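Local coordinates for protein concanavalin B (PDB 6CAF) that may act as a carbohydrate-binding protein of jack bean and belongs to the chitinase family, glycosyl hydrolase family 18, at residues L43-D46 with T47-N51; W290-Q293 with A294-T298. All coordinates share one frame; numbering follows the deposited sequence. Where two conformers were deposited one is given.

Contact 1: L43-D46 with T47-N51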
loop_
_atom_site.group_PDB
_atom_site.type_symbol
_atom_site.label_atom_id
_atom_site.label_comp_id
_atom_site.label_asym_id
_atom_site.label_seq_id
_atom_site.Cartn_x
_atom_site.Cartn_y
_atom_site.Cartn_z
ATOM N N LEU A 43 -12.765 -11.730 5.634
ATOM C CA LEU A 43 -13.631 -10.659 5.206
ATOM C C LEU A 43 -12.967 -9.297 5.359
ATOM O O LEU A 43 -12.263 -9.030 6.329
ATOM C CB LEU A 43 -14.919 -10.644 5.989
ATOM C CG LEU A 43 -15.770 -11.893 5.842
ATOM C CD1 LEU A 43 -17.057 -11.621 6.592
ATOM C CD2 LEU A 43 -16.112 -12.234 4.408
ATOM N N LEU A 44 -13.262 -8.417 4.404
ATOM C CA LEU A 44 -12.879 -7.010 4.525
ATOM C C LEU A 44 -13.516 -6.410 5.787
ATOM O O LEU A 44 -12.855 -5.706 6.557
ATOM C CB LEU A 44 -13.299 -6.220 3.269
ATOM C CG LEU A 44 -12.998 -4.733 3.371
ATOM C CD1 LEU A 44 -11.524 -4.464 3.516
ATOM C CD2 LEU A 44 -13.520 -3.992 2.141
ATOM N N ARG A 45 -14.795 -6.694 6.006
ATOM C CA ARG A 45 -15.434 -6.195 7.218
ATOM C C ARG A 45 -14.642 -6.564 8.466
ATOM O O ARG A 45 -14.439 -5.723 9.356
ATOM C CB ARG A 45 -16.812 -6.820 7.366
ATOM C CG ARG A 45 -17.478 -6.439 8.670
ATOM C CD ARG A 45 -18.594 -7.402 9.059
ATOM N NE ARG A 45 -18.072 -8.692 9.473
ATOM C CZ ARG A 45 -18.806 -9.769 9.674
ATOM N NH1 ARG A 45 -20.088 -9.711 9.491
ATOM N NH2 ARG A 45 -18.258 -10.887 10.067
ATOM N N ASP A 46 -14.272 -7.835 8.584
ATOM C CA ASP A 46 -13.593 -8.307 9.800
ATOM C C ASP A 46 -12.270 -7.617 9.940
ATOM O O ASP A 46 -11.852 -7.291 11.036
ATOM C CB ASP A 46 -13.365 -9.832 9.779
ATOM C CG ASP A 46 -14.608 -10.617 9.879
ATOM O OD1 ASP A 46 -15.669 -10.090 10.300
ATOM O OD2 ASP A 46 -14.560 -11.802 9.490
ATOM N N THR A 47 -11.595 -7.409 8.811
ATOM C CA THR A 47 -10.318 -6.722 8.797
ATOM C C THR A 47 -10.481 -5.330 9.409
ATOM O O THR A 47 -9.751 -4.944 10.323
ATOM C CB THR A 47 -9.798 -6.681 7.356
ATOM O OG1 THR A 47 -9.535 -8.025 6.952
ATOM C CG2 THR A 47 -8.528 -5.899 7.228
ATOM N N CYS A 48 -11.430 -4.561 8.884
ATOM C CA CYS A 48 -11.627 -3.207 9.377
ATOM C C CYS A 48 -12.041 -3.170 10.839
ATOM O O CYS A 48 -11.570 -2.334 11.613
ATOM C CB CYS A 48 -12.688 -2.511 8.508
ATOM S SG CYS A 48 -12.062 -2.176 6.849
ATOM N N LYS A 49 -12.933 -4.072 11.200
ATOM C CA LYS A 49 -13.508 -4.030 12.545
ATOM C C LYS A 49 -12.546 -4.445 13.646
ATOM O O LYS A 49 -12.860 -4.270 14.821
ATOM C CB LYS A 49 -14.787 -4.866 12.644
ATOM C CG LYS A 49 -15.943 -4.197 11.958
ATOM C CD LYS A 49 -17.239 -4.946 12.057
ATOM C CE LYS A 49 -18.322 -4.211 11.315
ATOM N NZ LYS A 49 -18.815 -3.142 12.200
ATOM N N THR A 50 -11.375 -4.975 13.286
ATOM C CA THR A 50 -10.365 -5.203 14.297
ATOM C C THR A 50 -9.914 -3.930 14.996
ATOM O O THR A 50 -9.410 -3.977 16.120
ATOM C CB THR A 50 -9.073 -5.821 13.740
ATOM O OG1 THR A 50 -8.440 -4.917 12.822
ATOM C CG2 THR A 50 -9.296 -7.150 13.089
ATOM N N ASN A 51 -10.026 -2.815 14.288
ATOM C CA ASN A 51 -9.466 -1.552 14.749
ATOM C C ASN A 51 -7.948 -1.528 14.736
ATOM O O ASN A 51 -7.355 -0.608 15.283
ATOM C CB ASN A 51 -9.980 -1.154 16.138
ATOM C CG ASN A 51 -11.159 -0.227 16.059
ATOM O OD1 ASN A 51 -11.063 0.962 16.366
ATOM N ND2 ASN A 51 -12.270 -0.756 15.618
#
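With OG1 of Thr47 turned beside its own backbone N (chi1 -65°), the hydroxyl folds back along the first turn of helix 44-49 and gives a hydrogen bond to Leu43 O at 3.0 Å. This short helix is the crossover of the beta-alpha-beta unit between parallel strands 31-36 and 55-64 of the TIM barrel. Leu43, at the N-cap position, therefore has a carbonyl oxygen gripped twice, since Thr47 N also reaches it, from the opposite face of the carbonyl plane. Both Leu44 and Cys48 are buried; Leu44 CD1 packs 4.1 Å from Cys48 SG, which continues into the disulfide with Cys97 and so ties the helix covalently to helix 91-99. On the more exposed flank, in one of its two conformers, the Lys49 chain runs obliquely over Arg45, Lys49 CE lying 3.6 Å from Arg45 CG; this packing is accordingly less certain. Arg45, bent at chi3 (71°), turns its guanidinium onto the neighbouring Asp46. The grip is side-on and converges on one oxygen: Arg45 NE meets Asp46 OD1 from above the carboxylate plane, whereas Arg45 NH2 approaches the syn lone pair of Asp46 OD1 at 2.7 Å.

Contact 2: W290-Q293 with A294-T298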
loop_
_atom_site.group_PDB
_atom_site.type_symbol
_atom_site.label_atom_id
_atom_site.label_comp_id
_atom_site.label_asym_id
_atom_site.label_seq_id
_atom_site.Cartn_x
_atom_site.Cartn_y
_atom_site.Cartn_z
ATOM N N TRP A 290 2.288 -6.938 4.829
ATOM C CA TRP A 290 1.990 -7.917 3.805
ATOM C C TRP A 290 1.861 -9.258 4.534
ATOM O O TRP A 290 2.882 -9.764 5.020
ATOM C CB TRP A 290 3.120 -7.981 2.754
ATOM C CG TRP A 290 2.875 -9.061 1.768
ATOM C CD1 TRP A 290 3.508 -10.249 1.709
ATOM C CD2 TRP A 290 1.829 -9.102 0.798
ATOM N NE1 TRP A 290 2.916 -11.057 0.731
ATOM C CE2 TRP A 290 1.904 -10.349 0.136
ATOM C CE3 TRP A 290 0.897 -8.165 0.341
ATOM C CZ2 TRP A 290 1.021 -10.707 -0.898
ATOM C CZ3 TRP A 290 0.020 -8.528 -0.695
ATOM C CH2 TRP A 290 0.089 -9.774 -1.306
ATOM N N ASN A 291 0.671 -9.853 4.679
ATOM C CA ASN A 291 -0.649 -9.380 4.299
ATOM C C ASN A 291 -1.630 -9.739 5.431
ATOM O O ASN A 291 -1.221 -10.195 6.519
ATOM C CB ASN A 291 -1.075 -9.986 2.972
ATOM C CG ASN A 291 -1.162 -11.503 3.031
ATOM O OD1 ASN A 291 -0.853 -12.142 4.033
ATOM N ND2 ASN A 291 -1.634 -12.088 1.946
ATOM N N ARG A 292 -2.921 -9.520 5.202
ATOM C CA ARG A 292 -3.896 -9.735 6.244
ATOM C C ARG A 292 -3.864 -11.199 6.728
ATOM O O ARG A 292 -3.917 -11.441 7.936
ATOM C CB ARG A 292 -5.271 -9.333 5.767
ATOM C CG ARG A 292 -6.390 -9.650 6.736
ATOM C CD ARG A 292 -6.284 -8.962 8.073
ATOM N NE ARG A 292 -7.482 -9.256 8.830
ATOM C CZ ARG A 292 -7.583 -9.477 10.137
ATOM N NH1 ARG A 292 -6.586 -9.183 10.922
ATOM N NH2 ARG A 292 -8.724 -9.928 10.645
ATOM N N GLN A 293 -3.797 -12.151 5.804
ATOM C CA GLN A 293 -3.734 -13.561 6.183
ATOM C C GLN A 293 -2.601 -13.811 7.161
ATOM O O GLN A 293 -2.775 -14.473 8.201
ATOM C CB GLN A 293 -3.532 -14.437 4.932
ATOM C CG GLN A 293 -3.316 -15.911 5.217
ATOM C CD GLN A 293 -2.979 -16.768 4.024
ATOM O OE1 GLN A 293 -2.905 -16.312 2.892
ATOM N NE2 GLN A 293 -2.768 -18.047 4.292
ATOM N N ALA A 294 -1.409 -13.327 6.820
ATOM C CA ALA A 294 -0.265 -13.568 7.665
ATOM C C ALA A 294 -0.402 -12.886 9.022
ATOM O O ALA A 294 0.009 -13.434 10.051
ATOM C CB ALA A 294 1.003 -13.145 6.949
ATOM N N ASP A 295 -0.995 -11.688 9.012
ATOM C CA ASP A 295 -1.201 -10.950 10.265
ATOM C C ASP A 295 -2.169 -11.694 11.178
ATOM O O ASP A 295 -1.932 -11.825 12.378
ATOM C CB ASP A 295 -1.704 -9.555 9.956
ATOM C CG ASP A 295 -1.609 -8.604 11.107
ATOM O OD1 ASP A 295 -0.876 -8.890 12.063
ATOM O OD2 ASP A 295 -2.247 -7.532 11.043
ATOM N N LYS A 296 -3.224 -12.251 10.587
ATOM C CA LYS A 296 -4.153 -13.071 11.360
ATOM C C LYS A 296 -3.480 -14.301 11.966
ATOM O O LYS A 296 -3.795 -14.723 13.075
ATOM C CB LYS A 296 -5.290 -13.610 10.444
ATOM C CG LYS A 296 -6.341 -12.628 10.094
ATOM C CD LYS A 296 -6.964 -12.915 8.746
ATOM C CE LYS A 296 -7.513 -14.319 8.666
ATOM N NZ LYS A 296 -8.654 -14.424 9.621
ATOM N N GLU A 297 -2.614 -14.907 11.181
ATOM C CA GLU A 297 -1.930 -16.127 11.582
ATOM C C GLU A 297 -1.016 -15.884 12.771
ATOM O O GLU A 297 -0.882 -16.750 13.634
ATOM C CB GLU A 297 -1.096 -16.675 10.412
ATOM C CG GLU A 297 -0.283 -17.920 10.770
ATOM C CD GLU A 297 0.669 -18.361 9.676
ATOM O OE1 GLU A 297 0.408 -18.038 8.502
ATOM O OE2 GLU A 297 1.660 -19.078 9.990
ATOM N N THR A 298 -0.371 -14.717 12.816
ATOM C CA THR A 298 0.690 -14.490 13.780
ATOM C C THR A 298 0.408 -13.474 14.880
ATOM O O THR A 298 1.128 -13.411 15.876
ATOM C CB THR A 298 1.967 -14.052 13.100
ATOM O OG1 THR A 298 1.753 -12.756 12.555
ATOM C CG2 THR A 298 2.391 -15.024 11.999
#
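Asn291 opens helix 292-298 as its N-cap, accepting at OD1 a hydrogen bond from Ala294 N (3.1 Å, N-H...O angle 165°). The helix follows directly on strand 284-290 of the TIM barrel, and a cis peptide joins Trp290 to Asn291 at the changeover. The buried side is closely fitted. Asn291 CG sits between the backbone N and the carbonyl carbon (chi1 61°), which brings OD1 back over the first turn; the same oxygen lies 3.6 Å from Ala294 CB. Asn291 O in turn accepts from Asp295 N at 2.9 Å, so the side-chain and backbone oxygens of one residue hold two successive amides. Asp295 is buried as well, its OD2 hydrogen-bonded to Tyr53 and Ser301, and Arg292 NH1 is hydrogen-bonded to the same Tyr53 OH. The solvent side is looser: Gln293 is partly exposed and Glu297 exposed, and the link between them is the backbone bond from Glu297 N to Gln293 O (3.0 Å). Arg292 is buried, although Lys296, which covers one face of its guanidinium, is exposed. The two chains cross at about a right angle, their charged nitrogens no closer than 4.6 Å from Arg292 NH2 to Lys296 NZ. Over the centre of the flat guanidinium comes a methylene, Lys296 CG, 3.4 Å from Arg292 CZ.

Overall arrangement
Both contacts run the length of a short helix, from its N-cap position onward; they lie on the same side of the chain's centre, their own centres about 13 Å apart, and each combines buried with exposed residues. Contact 1 belongs to the crossover after strand 31-36, contact 2 to the helix after strand 284-290; those strands pair in parallel, which brings the two helices together. They meet directly: Arg292 NE lies 3.0 Å from Thr47 OG1, a probable hydrogen bond, and Thr50 CG2 packs on Arg292 NH2. Their chemistry differs. In 43-51 the arginine is partly exposed and paired with an adjacent aspartate, whereas in 290-298 it is buried and bonded to neutral hydroxyls. A disulfide adds a covalent tie to contact 1, while a side-chain cap distinguishes contact 2.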